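Collagen adhesin (Staphylococcus aureus, PDB 2F68) binds collagen at the staphylococcal cell surface, probably by wrapping two domains of its ligand-binding region around the collagen triple helix. Local coordinates at residues A[31-36]-A[110-115]. Sequence-based numbering, arbitrary orientation.
Sequences GKTTVK and FEVQGR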
# COMPACT_ATOMS: atom_id res chain seq x y z
N GLY A 31 8.13 -0.29 -5.60
CA GLY A 31 7.38 0.42 -6.64
C GLY A 31 6.11 -0.30 -7.06
O GLY A 31 5.96 -1.50 -6.81
N LYS A 32 5.21 0.44 -7.70
CA LYS A 32 3.93 -0.11 -8.14
C LYS A 32 3.90 -0.34 -9.65
O LYS A 32 4.42 0.48 -10.42
CB LYS A 32 2.78 0.83 -7.74
CG LYS A 32 2.55 0.94 -6.24
CD LYS A 32 1.42 1.92 -5.94
CE LYS A 32 1.23 2.10 -4.44
NZ LYS A 32 0.13 3.05 -4.13
N THR A 33 3.30 -1.45 -10.06
CA THR A 33 3.12 -1.78 -11.47
C THR A 33 1.80 -2.52 -11.71
O THR A 33 1.31 -3.24 -10.84
CB THR A 33 4.33 -2.56 -12.06
OG1 THR A 33 4.11 -2.82 -13.45
CG2 THR A 33 4.56 -3.88 -11.32
N THR A 34 1.23 -2.33 -12.90
CA THR A 34 -0.10 -2.86 -13.22
C THR A 34 -0.03 -4.13 -14.07
O THR A 34 0.65 -4.17 -15.10
CB THR A 34 -0.97 -1.80 -13.95
OG1 THR A 34 -0.73 -0.51 -13.37
CG2 THR A 34 -2.44 -2.14 -13.83
N VAL A 35 -0.74 -5.17 -13.63
CA VAL A 35 -0.80 -6.45 -14.33
C VAL A 35 -2.16 -6.61 -15.01
O VAL A 35 -3.20 -6.40 -14.38
CB VAL A 35 -0.56 -7.65 -13.36
CG1 VAL A 35 -0.49 -8.97 -14.12
CG2 VAL A 35 0.71 -7.44 -12.54
N LYS A 36 -2.14 -6.98 -16.29
CA LYS A 36 -3.36 -7.20 -17.05
C LYS A 36 -3.41 -8.61 -17.63
O LYS A 36 -2.48 -9.06 -18.29
CB LYS A 36 -3.50 -6.16 -18.17
CG LYS A 36 -4.89 -6.08 -18.78
CD LYS A 36 -4.97 -5.00 -19.85
CE LYS A 36 -6.36 -4.91 -20.45
NZ LYS A 36 -6.46 -3.86 -21.49
N PHE A 110 -5.09 -5.15 -12.48
CA PHE A 110 -4.82 -4.88 -11.06
C PHE A 110 -3.38 -4.44 -10.82
O PHE A 110 -2.48 -4.77 -11.60
CB PHE A 110 -5.18 -6.09 -10.19
CG PHE A 110 -4.51 -7.37 -10.62
CD1 PHE A 110 -3.26 -7.73 -10.10
CD2 PHE A 110 -5.13 -8.23 -11.52
CE1 PHE A 110 -2.64 -8.91 -10.49
CE2 PHE A 110 -4.51 -9.42 -11.92
CZ PHE A 110 -3.26 -9.76 -11.40
N GLU A 111 -3.16 -3.72 -9.72
CA GLU A 111 -1.83 -3.21 -9.37
C GLU A 111 -1.13 -4.10 -8.34
O GLU A 111 -1.77 -4.62 -7.42
CB GLU A 111 -1.92 -1.78 -8.84
CG GLU A 111 -2.35 -0.75 -9.89
CD GLU A 111 -2.43 0.66 -9.34
OE1 GLU A 111 -2.31 1.62 -10.14
OE2 GLU A 111 -2.62 0.83 -8.12
N VAL A 112 0.18 -4.26 -8.50
CA VAL A 112 1.01 -5.04 -7.58
C VAL A 112 2.24 -4.25 -7.12
O VAL A 112 2.62 -3.26 -7.75
CB VAL A 112 1.45 -6.41 -8.18
CG1 VAL A 112 0.25 -7.29 -8.49
CG2 VAL A 112 2.31 -6.21 -9.43
N GLN A 113 2.86 -4.70 -6.03
CA GLN A 113 4.07 -4.07 -5.50
C GLN A 113 5.28 -5.00 -5.67
O GLN A 113 5.22 -6.18 -5.30
CB GLN A 113 3.89 -3.69 -4.03
CG GLN A 113 4.97 -2.76 -3.49
CD GLN A 113 4.79 -2.43 -2.01
OE1 GLN A 113 4.39 -3.28 -1.21
NE2 GLN A 113 5.09 -1.18 -1.65
N GLY A 114 6.36 -4.46 -6.22
CA GLY A 114 7.59 -5.22 -6.45
C GLY A 114 8.68 -4.90 -5.44
O GLY A 114 8.94 -3.73 -5.16
N ARG A 115 9.30 -5.94 -4.91
CA ARG A 115 10.35 -5.80 -3.90
C ARG A 115 11.61 -6.57 -4.26
O ARG A 115 11.54 -7.71 -4.75
CB ARG A 115 9.84 -6.26 -2.53
CG ARG A 115 8.99 -5.25 -1.77
CD ARG A 115 9.83 -4.19 -1.06
NE ARG A 115 10.91 -4.77 -0.26
CZ ARG A 115 10.79 -5.22 0.99
NH1 ARG A 115 9.62 -5.15 1.61
NH2 ARG A 115 11.84 -5.72 1.62
O HOH W 1 -3.39 1.09 -12.60
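Val35 lies beside Phe110 on the buried face of two antiparallel strands, 31-36 and 110-115. Its CB sits over one face of the phenyl ring in a CH-pi contact, 4.2 Å from the ring centroid. The Phe110 CG stands between the backbone N and the carbonyl carbon (chi1 55°), which swings the ring across to Val35. CG1 of Val35 touches CZ, the tip of the ring. The other branch, CG2, meets CG2 of Val112 at 3.7 Å. That Val112 methyl also touches CG2 of Thr33, so one branch meets two side chains of the facing strand. Val112 CG1 lies at the edge of the Phe110 ring, in its plane. OG1 of the buried Thr33 is hydrogen-bonded to Pro24 O.

Paired backbone bonds tie Thr33 to Val112 and Val35 to Phe110. The shortest, Val35 N to Phe110 O, is 2.7 Å. At the other end, Gly114 N donates to Gly31 O. Both segments fall in the bacterial Ig family region, consistent with an Ig-like beta fold; strand 31-40 runs between strands 17-27 and 104-116, antiparallel to both. Val22 of strand 17-27 touches Thr33 and Val35, and Ile64 of strand 62-75 touches Val112.

The face with Lys32, Thr34, Glu111 and Gln113 is looser and partly exposed. Thr34 and Glu111 form a non-hydrogen-bonded pair, with CA atoms 4.2 Å apart. OG1 of Thr34 comes only within 3.8 Å of Glu111 CG. A water bridges the polar ends, donating to Glu111 OE1 at 2.7 Å and lying 3.2 Å from Thr34 OG1. Glu111 OE2 accepts from Asn299 N. The extended Lys32 chain leaves NZ 5.3 Å from Glu111 OE2, which may allow a weak electrostatic attraction but is no salt bridge.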